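Local coordinates for protein cephalosporin acylase (Bacillus halodurans, PDB 2NLZ) that probably hydrolyses the side-chain amide bonds of cephalosporins or related substrates, as a member of the gamma-glutamyltranspeptidase family of N-terminal nucleophile (Ntn) hydrolases, at residues I255-R260 with A279-K284; G273-E278 with K305-D310; Q444-M449 with W471-G476. The protein carries 1 engineered substitution. All coordinates share one frame; numbering follows the deposited sequence.

Contact 1. Residues I255-R260 with A279-K284; sequences ISIDYR and ALNIVK
The ring of Tyr259 overlaps the side chain of Leu280, which crosses it at about a right angle. CD1 of Leu280 stands over one face, 4.0 Å from the centroid of the Tyr259 ring and 24° off its normal, so the pair meets the geometry of a CH-pi contact displaced toward the rim. This is helix-on-sheet packing, consistent with the layered sandwich of Ntn hydrolases. Strand 255-259, part of an antiparallel sheet, and helix 279-283 run the same way with their axes 23° apart and 8.8 Å at closest approach. CG of Tyr259 is anti to the backbone N (chi1 -166°), which carries the ring from the flank of the strand to the helix. The opposite face is overlain by Arg260, whose CG lies 3.7 Å above the plane of the Tyr259 ring. Val283 arrives at the ring edge, its CG1 3.6 Å from Tyr259 OH. That hydroxyl has two partners: Arg260 NH2 donates to Tyr259 OH over 3.2 Å, close to the guanidinium plane, and the hydroxyl is hydrogen-bonded to the carboxylate of Asp457 in helix 444-457. Asp457 also forms a salt bridge with Arg260 NE, so one carboxylate ties down both side chains. Polar contacts join the chain around Lys284 to Asp258 and Arg260. Lys284, bent at its last two torsions, brings NZ 2.9 Å from Asp258 O, donating in the plane of that carbonyl. In return, Arg260 NH1 makes a weak hydrogen bond of 3.1 Å to Lys284 O. Earlier in the strand Ile257 points at the helix and crosses Asn281 obliquely, its CD1 lying 3.5 Å from Asn281 OD1.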
loop_
_atom_site.group_PDB
_atom_site.type_symbol
_atom_site.label_atom_id
_atom_site.label_comp_id
_atom_site.label_asym_id
_atom_site.label_seq_id
_atom_site.Cartn_x
_atom_site.Cartn_y
_atom_site.Cartn_z
ATOM N N ILE D 255 25.723 -3.906 31.745
ATOM C CA ILE D 255 25.932 -2.470 31.555
ATOM C C ILE D 255 24.679 -1.816 30.983
ATOM O O ILE D 255 23.881 -2.468 30.299
ATOM C CB ILE D 255 27.120 -2.193 30.610
ATOM C CG1 ILE D 255 27.004 -3.036 29.332
ATOM C CG2 ILE D 255 28.449 -2.442 31.339
ATOM C CD1 ILE D 255 28.013 -2.671 28.262
ATOM N N SER D 256 24.510 -0.527 31.267
ATOM C CA SER D 256 23.320 0.192 30.829
ATOM C C SER D 256 23.531 1.663 30.491
ATOM O O SER D 256 24.623 2.218 30.628
ATOM C CB SER D 256 22.193 0.072 31.862
ATOM O OG SER D 256 22.457 0.862 33.001
ATOM N N ILE D 257 22.441 2.272 30.053
ATOM C CA ILE D 257 22.393 3.651 29.631
ATOM C C ILE D 257 21.031 4.133 30.096
ATOM O O ILE D 257 20.072 3.352 30.096
ATOM C CB ILE D 257 22.532 3.744 28.078
ATOM C CG1 ILE D 257 24.004 3.921 27.674
ATOM C CG2 ILE D 257 21.629 4.836 27.465
ATOM C CD1 ILE D 257 24.764 4.982 28.474
ATOM N N ASP D 258 20.942 5.388 30.535
ATOM C CA ASP D 258 19.639 5.986 30.783
ATOM C C ASP D 258 19.121 6.514 29.464
ATOM O O ASP D 258 19.685 7.453 28.913
ATOM C CB ASP D 258 19.714 7.115 31.806
ATOM C CG ASP D 258 18.337 7.637 32.203
ATOM O OD1 ASP D 258 17.693 8.350 31.396
ATOM O OD2 ASP D 258 17.902 7.340 33.333
ATOM N N TYR D 259 18.068 5.889 28.945
ATOM C CA TYR D 259 17.425 6.382 27.727
ATOM C C TYR D 259 16.019 6.902 28.025
ATOM O O TYR D 259 15.033 6.148 28.021
ATOM C CB TYR D 259 17.418 5.332 26.602
ATOM C CG TYR D 259 17.076 5.934 25.260
ATOM C CD1 TYR D 259 18.028 6.646 24.541
ATOM C CD2 TYR D 259 15.791 5.821 24.727
ATOM C CE1 TYR D 259 17.719 7.225 23.323
ATOM C CE2 TYR D 259 15.469 6.394 23.514
ATOM C CZ TYR D 259 16.440 7.098 22.810
ATOM O OH TYR D 259 16.143 7.682 21.589
ATOM N N ARG D 260 15.962 8.210 28.288
ATOM C CA ARG D 260 14.717 8.945 28.523
ATOM C C ARG D 260 13.911 8.362 29.674
ATOM O O ARG D 260 12.692 8.193 29.568
ATOM C CB ARG D 260 13.881 9.027 27.237
ATOM C CG ARG D 260 14.740 9.184 26.004
ATOM C CD ARG D 260 14.022 9.865 24.895
ATOM N NE ARG D 260 14.823 9.867 23.675
ATOM C CZ ARG D 260 15.643 10.850 23.324
ATOM N NH1 ARG D 260 15.775 11.913 24.105
ATOM N NH2 ARG D 260 16.329 10.769 22.193
ATOM N N ALA D 279 25.340 4.120 20.689
ATOM C CA ALA D 279 24.460 4.718 19.690
ATOM C C ALA D 279 23.273 5.413 20.352
ATOM O O ALA D 279 23.024 6.588 20.084
ATOM C CB ALA D 279 23.994 3.683 18.675
ATOM N N LEU D 280 22.567 4.709 21.235
ATOM C CA LEU D 280 21.459 5.331 21.971
ATOM C C LEU D 280 21.909 6.588 22.709
ATOM O O LEU D 280 21.156 7.567 22.796
ATOM C CB LEU D 280 20.789 4.364 22.959
ATOM C CG LEU D 280 19.519 3.598 22.559
ATOM C CD1 LEU D 280 18.773 4.298 21.425
ATOM C CD2 LEU D 280 19.832 2.163 22.178
ATOM N N ASN D 281 23.144 6.552 23.212
ATOM C CA ASN D 281 23.704 7.649 23.992
ATOM C C ASN D 281 24.026 8.877 23.137
ATOM O O ASN D 281 23.869 10.014 23.579
ATOM C CB ASN D 281 24.953 7.170 24.728
ATOM C CG ASN D 281 25.048 7.721 26.124
ATOM O OD1 ASN D 281 24.029 7.963 26.788
ATOM N ND2 ASN D 281 26.281 7.916 26.592
ATOM N N ILE D 282 24.486 8.631 21.915
ATOM C CA ILE D 282 24.660 9.686 20.924
ATOM C C ILE D 282 23.296 10.276 20.534
ATOM O O ILE D 282 23.098 11.486 20.565
ATOM C CB ILE D 282 25.395 9.157 19.668
ATOM C CG1 ILE D 282 26.824 8.731 20.012
ATOM C CG2 ILE D 282 25.463 10.220 18.609
ATOM C CD1 ILE D 282 27.479 7.818 18.982
ATOM N N VAL D 283 22.347 9.408 20.203
ATOM C CA VAL D 283 21.050 9.844 19.695
ATOM C C VAL D 283 20.175 10.512 20.779
ATOM O O VAL D 283 19.289 11.306 20.473
ATOM C CB VAL D 283 20.319 8.675 18.961
ATOM C CG1 VAL D 283 19.228 8.037 19.828
ATOM C CG2 VAL D 283 19.741 9.152 17.660
ATOM N N LYS D 284 20.469 10.192 22.039
ATOM C CA LYS D 284 19.826 10.742 23.244
ATOM C C LYS D 284 19.728 12.271 23.277
ATOM O O LYS D 284 18.778 12.819 23.831
ATOM C CB LYS D 284 20.656 10.302 24.447
ATOM C CG LYS D 284 19.974 10.266 25.772
ATOM C CD LYS D 284 20.744 9.292 26.659
ATOM C CE LYS D 284 21.641 9.974 27.679
ATOM N NZ LYS D 284 20.997 10.007 29.031
#

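Contact 2. Residues G273-E278 with K305-D310; sequences GLVALE and KLAFVD
Asp310 OD2 is the best-held polar atom, with three groups around it: a salt bridge from Arg337, a hydrogen bond with Tyr333 OH, and the carboxylate of Glu278, whose OE2 lies 2.5 Å from Asp310 OD2. The first two come from helix 331-338, which covers this side of a pair of helices packed roughly antiparallel; segments 274-278 and 305-310 have axes 145° apart and 8.3 Å at closest approach. Glu278 reaches across with CG anti to its backbone N and the chain extended, and its carboxylate is nearly coplanar with that of Asp310, the planes 28° apart. With two acid oxygens so close, one of the groups is probably protonated, and the charge of Arg337 would be expected to ease the remaining repulsion. The other oxygen of Asp310, OD1, accepts from the backbone N of Gly351. An alanine in place of Glu278 would remove the carboxylate and would probably disturb the buried acid pair, as well as lose the packing of the extended chain on Ala307. The small Ala307 lies where the backbones come closest, its CA 5.4 Å from Val275 CA, and its CB is 3.6 Å from Val275 O. Beside it Val275, with CG1 anti to its backbone N, turns that methyl to the next residue of the facing helix. There CG1 of Val275 sits over one face of the Phe308 ring, 4.1 Å from the centroid and 25° off the normal, in a CH-pi contact offset toward the rim.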
loop_
_atom_site.group_PDB
_atom_site.type_symbol
_atom_site.label_atom_id
_atom_site.label_comp_id
_atom_site.label_asym_id
_atom_site.label_seq_id
_atom_site.Cartn_x
_atom_site.Cartn_y
_atom_site.Cartn_z
ATOM N N GLY D 273 27.039 -5.572 22.577
ATOM C CA GLY D 273 25.880 -4.783 22.999
ATOM C C GLY D 273 26.207 -3.329 23.274
ATOM O O GLY D 273 25.363 -2.446 23.126
ATOM N N LEU D 274 27.452 -3.098 23.681
ATOM C CA LEU D 274 28.040 -1.777 23.833
ATOM C C LEU D 274 27.620 -0.806 22.718
ATOM O O LEU D 274 27.306 0.353 22.988
ATOM C CB LEU D 274 29.562 -1.939 23.826
ATOM C CG LEU D 274 30.473 -0.866 24.398
ATOM C CD1 LEU D 274 30.580 0.336 23.475
ATOM C CD2 LEU D 274 29.944 -0.478 25.740
ATOM N N VAL D 275 27.625 -1.299 21.477
ATOM C CA VAL D 275 27.339 -0.491 20.290
ATOM C C VAL D 275 25.951 0.114 20.356
ATOM O O VAL D 275 25.787 1.313 20.160
ATOM C CB VAL D 275 27.502 -1.306 18.989
ATOM C CG1 VAL D 275 27.090 -0.483 17.783
ATOM C CG2 VAL D 275 28.942 -1.772 18.839
ATOM N N ALA D 276 24.960 -0.717 20.654
ATOM C CA ALA D 276 23.590 -0.245 20.841
ATOM C C ALA D 276 23.544 0.874 21.863
ATOM O O ALA D 276 23.003 1.940 21.597
ATOM C CB ALA D 276 22.689 -1.390 21.280
ATOM N N LEU D 277 24.147 0.611 23.021
ATOM C CA LEU D 277 24.234 1.554 24.139
ATOM C C LEU D 277 24.858 2.914 23.782
ATOM O O LEU D 277 24.282 3.971 24.061
ATOM C CB LEU D 277 24.995 0.896 25.290
ATOM C CG LEU D 277 24.181 0.317 26.448
ATOM C CD1 LEU D 277 22.827 -0.151 26.022
ATOM C CD2 LEU D 277 24.923 -0.814 27.107
ATOM N N GLU D 278 26.030 2.879 23.158
ATOM C CA GLU D 278 26.704 4.090 22.713
ATOM C C GLU D 278 25.874 4.849 21.666
ATOM O O GLU D 278 25.715 6.074 21.757
ATOM C CB GLU D 278 28.093 3.754 22.163
ATOM C CG GLU D 278 28.903 4.973 21.754
ATOM C CD GLU D 278 30.201 4.606 21.068
ATOM O OE1 GLU D 278 30.723 3.494 21.295
ATOM O OE2 GLU D 278 30.698 5.435 20.289
ATOM N N LYS D 305 26.110 4.507 13.077
ATOM C CA LYS D 305 27.352 4.439 12.325
ATOM C C LYS D 305 28.558 4.755 13.189
ATOM O O LYS D 305 29.502 3.975 13.219
ATOM C CB LYS D 305 27.301 5.348 11.097
ATOM C CG LYS D 305 26.696 4.671 9.880
ATOM C CD LYS D 305 26.098 5.675 8.915
ATOM C CE LYS D 305 27.165 6.427 8.139
ATOM N NZ LYS D 305 26.566 7.530 7.330
ATOM N N LEU D 306 28.511 5.869 13.914
ATOM C CA LEU D 306 29.650 6.283 14.736
ATOM C C LEU D 306 29.975 5.271 15.831
ATOM O O LEU D 306 31.134 4.918 16.040
ATOM C CB LEU D 306 29.407 7.665 15.338
ATOM C CG LEU D 306 29.187 8.788 14.316
ATOM C CD1 LEU D 306 28.370 9.932 14.921
ATOM C CD2 LEU D 306 30.522 9.281 13.724
ATOM N N ALA D 307 28.928 4.793 16.494
ATOM C CA ALA D 307 29.047 3.814 17.555
ATOM C C ALA D 307 29.600 2.477 17.068
ATOM O O ALA D 307 30.360 1.814 17.783
ATOM C CB ALA D 307 27.691 3.611 18.218
ATOM N N PHE D 308 29.217 2.077 15.860
ATOM C CA PHE D 308 29.576 0.757 15.371
ATOM C C PHE D 308 31.061 0.661 15.031
ATOM O O PHE D 308 31.690 -0.377 15.267
ATOM C CB PHE D 308 28.715 0.351 14.172
ATOM C CG PHE D 308 28.267 -1.085 14.204
ATOM C CD1 PHE D 308 29.181 -2.117 14.365
ATOM C CD2 PHE D 308 26.921 -1.404 14.062
ATOM C CE1 PHE D 308 28.765 -3.452 14.399
ATOM C CE2 PHE D 308 26.489 -2.740 14.089
ATOM C CZ PHE D 308 27.417 -3.763 14.264
ATOM N N VAL D 309 31.623 1.741 14.493
ATOM C CA VAL D 309 33.045 1.743 14.157
ATOM C C VAL D 309 33.892 1.875 15.429
ATOM O O VAL D 309 35.052 1.445 15.471
ATOM C CB VAL D 309 33.405 2.802 13.101
ATOM C CG1 VAL D 309 34.689 2.400 12.392
ATOM C CG2 VAL D 309 32.318 2.891 12.073
ATOM N N ASP D 310 33.289 2.438 16.470
ATOM C CA ASP D 310 33.895 2.441 17.790
ATOM C C ASP D 310 33.905 1.056 18.368
ATOM O O ASP D 310 34.953 0.569 18.779
ATOM C CB ASP D 310 33.151 3.373 18.734
ATOM C CG ASP D 310 33.593 4.798 18.591
ATOM O OD1 ASP D 310 34.662 5.026 17.982
ATOM O OD2 ASP D 310 32.883 5.692 19.083
#

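Contact 3. Residues Q444-M449 with W471-G476; sequences QPQGHM and WQWTNG
In Gln446 CG lies anti to the carbonyl carbon (chi1 -44°) and the chain then runs extended (chi2 -168°), so the primary amide projects from helix 444-449 to the backbone of Trp473. Trp473 N donates to Gln446 OE1 over 2.6 Å, on a lone pair in the carbonyl plane. Gln446 NE2 returns a hydrogen bond to Trp473 O over 3.0 Å, nearly straight at 169°. With N and O of one residue both used, the amide is fixed in rotation and pairs much as a neighbouring strand's peptide groups would; Phe442 O is a further acceptor for Gln446 NE2. Trp471 has CG in the crowded position between backbone N and carbonyl carbon, which brings its six-membered ring back toward the helix. Met449, bent at its last torsion, meets that ring edge-on: its CE lies in the ring plane, 3.2 Å from Trp471 CZ2. Trp471 NE1 bonds to Gln300 of helix 294-314. Within the turn beyond the strand, Trp473 NE1 donates to Gly476 O over 3.0 Å. A glutamine side chain paired with one residue's backbone thus joins helix 444-457 to strand 471-473, within this chain an outer strand of a small three-stranded mixed sheet.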
loop_
_atom_site.group_PDB
_atom_site.type_symbol
_atom_site.label_atom_id
_atom_site.label_comp_id
_atom_site.label_asym_id
_atom_site.label_seq_id
_atom_site.Cartn_x
_atom_site.Cartn_y
_atom_site.Cartn_z
ATOM N N GLN D 444 22.492 -6.829 14.715
ATOM C CA GLN D 444 21.997 -6.917 16.090
ATOM C C GLN D 444 21.885 -5.601 16.861
ATOM O O GLN D 444 20.782 -5.245 17.300
ATOM C CB GLN D 444 22.713 -8.024 16.889
ATOM C CG GLN D 444 22.353 -9.424 16.372
ATOM C CD GLN D 444 22.492 -10.523 17.401
ATOM O OE1 GLN D 444 23.001 -11.601 17.101
ATOM N NE2 GLN D 444 22.033 -10.264 18.613
ATOM N N PRO D 445 22.995 -4.849 16.984
ATOM C CA PRO D 445 22.871 -3.585 17.709
ATOM C C PRO D 445 21.916 -2.596 17.027
ATOM O O PRO D 445 21.192 -1.860 17.715
ATOM C CB PRO D 445 24.299 -3.041 17.706
ATOM C CG PRO D 445 25.167 -4.223 17.426
ATOM C CD PRO D 445 24.370 -5.074 16.516
ATOM N N GLN D 446 21.910 -2.605 15.691
ATOM C CA GLN D 446 21.035 -1.745 14.902
ATOM C C GLN D 446 19.572 -2.077 15.159
ATOM O O GLN D 446 18.736 -1.170 15.293
ATOM C CB GLN D 446 21.380 -1.850 13.422
ATOM C CG GLN D 446 22.887 -1.812 13.171
ATOM C CD GLN D 446 23.255 -1.627 11.705
ATOM O OE1 GLN D 446 22.753 -0.721 11.020
ATOM N NE2 GLN D 446 24.156 -2.482 11.220
ATOM N N GLY D 447 19.281 -3.374 15.264
ATOM C CA GLY D 447 17.947 -3.852 15.638
ATOM C C GLY D 447 17.561 -3.522 17.072
ATOM O O GLY D 447 16.395 -3.248 17.366
ATOM N N HIS D 448 18.547 -3.553 17.960
ATOM C CA HIS D 448 18.363 -3.122 19.339
ATOM C C HIS D 448 18.043 -1.620 19.394
ATOM O O HIS D 448 17.163 -1.194 20.145
ATOM C CB HIS D 448 19.615 -3.421 20.164
ATOM C CG HIS D 448 19.707 -4.837 20.639
ATOM N ND1 HIS D 448 20.243 -5.174 21.861
ATOM C CD2 HIS D 448 19.325 -6.003 20.064
ATOM C CE1 HIS D 448 20.192 -6.485 22.017
ATOM N NE2 HIS D 448 19.648 -7.013 20.938
ATOM N N MET D 449 18.744 -0.821 18.595
ATOM C CA MET D 449 18.483 0.614 18.594
ATOM C C MET D 449 17.088 0.893 18.069
ATOM O O MET D 449 16.385 1.758 18.601
ATOM C CB MET D 449 19.511 1.392 17.768
ATOM C CG MET D 449 19.498 2.885 18.087
ATOM S SD MET D 449 20.513 4.021 17.092
ATOM C CE MET D 449 19.951 3.577 15.484
ATOM N N TRP D 471 15.944 -0.660 8.765
ATOM C CA TRP D 471 17.134 -0.294 8.029
ATOM C C TRP D 471 18.333 -0.979 8.667
ATOM O O TRP D 471 18.277 -1.363 9.842
ATOM C CB TRP D 471 17.328 1.221 8.063
ATOM C CG TRP D 471 17.338 1.760 9.450
ATOM C CD1 TRP D 471 16.272 2.277 10.139
ATOM C CD2 TRP D 471 18.462 1.822 10.337
ATOM N NE1 TRP D 471 16.669 2.656 11.396
ATOM C CE2 TRP D 471 18.007 2.384 11.542
ATOM C CE3 TRP D 471 19.806 1.456 10.227
ATOM C CZ2 TRP D 471 18.849 2.585 12.629
ATOM C CZ3 TRP D 471 20.643 1.651 11.316
ATOM C CH2 TRP D 471 20.163 2.211 12.496
ATOM N N GLN D 472 19.410 -1.134 7.894
ATOM C CA GLN D 472 20.699 -1.530 8.459
ATOM C C GLN D 472 21.895 -1.018 7.674
ATOM O O GLN D 472 21.942 -1.135 6.454
ATOM C CB GLN D 472 20.796 -3.041 8.685
ATOM C CG GLN D 472 20.957 -3.908 7.464
ATOM C CD GLN D 472 21.358 -5.315 7.847
ATOM O OE1 GLN D 472 22.288 -5.516 8.634
ATOM N NE2 GLN D 472 20.650 -6.299 7.308
ATOM N N TRP D 473 22.853 -0.441 8.397
ATOM C CA TRP D 473 24.100 0.055 7.813
ATOM C C TRP D 473 25.105 -1.083 7.611
ATOM O O TRP D 473 25.248 -1.939 8.478
ATOM C CB TRP D 473 24.697 1.131 8.724
ATOM C CG TRP D 473 26.122 1.427 8.460
ATOM C CD1 TRP D 473 26.616 2.266 7.518
ATOM C CD2 TRP D 473 27.244 0.882 9.144
ATOM N NE1 TRP D 473 27.983 2.288 7.572
ATOM C CE2 TRP D 473 28.396 1.441 8.562
ATOM C CE3 TRP D 473 27.389 -0.031 10.189
ATOM C CZ2 TRP D 473 29.681 1.120 8.992
ATOM C CZ3 TRP D 473 28.668 -0.348 10.618
ATOM C CH2 TRP D 473 29.797 0.226 10.018
ATOM N N THR D 474 25.803 -1.082 6.476
ATOM C CA THR D 474 26.831 -2.098 6.199
ATOM C C THR D 474 28.262 -1.547 6.091
ATOM O O THR D 474 29.099 -1.844 6.944
ATOM C CB THR D 474 26.524 -2.925 4.921
ATOM O OG1 THR D 474 26.442 -2.053 3.782
ATOM C CG2 THR D 474 25.228 -3.714 5.075
ATOM N N ASN D 475 28.538 -0.756 5.046
ATOM C CA ASN D 475 29.914 -0.395 4.680
ATOM C C ASN D 475 30.360 0.969 5.147
ATOM O O ASN D 475 31.052 1.096 6.148
ATOM C CB ASN D 475 30.121 -0.481 3.167
ATOM C CG ASN D 475 30.381 -1.889 2.694
ATOM O OD1 ASN D 475 30.725 -2.768 3.485
ATOM N ND2 ASN D 475 30.222 -2.114 1.392
ATOM N N GLY D 476 29.994 1.994 4.396
ATOM C CA GLY D 476 30.462 3.333 4.690
ATOM C C GLY D 476 29.255 4.231 4.730
ATOM O O GLY D 476 28.744 4.564 5.804
#

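Overall arrangement
Along the chain contacts 1 and 2 interleave, residues 273-278 falling between the two segments of contact 1, and both use helix 274-283, whereas contact 3 opens after both have closed. Their centres lie about 10 Å apart for contacts 1 and 2 and for contacts 2 and 3, and about 16 Å apart for contacts 1 and 3. Helix 274-283 lies on strand 250-259 and meets helix 294-314, while helix 444-457 borders both helices and reaches strand 471-473. Direct touches tie them together: Ala279 on Ala307, Leu280 on Met449, and Phe308 and Lys305 on Trp473. The three contacts therefore trace one path from the large antiparallel strand array, through the helices, to the small mixed sheet.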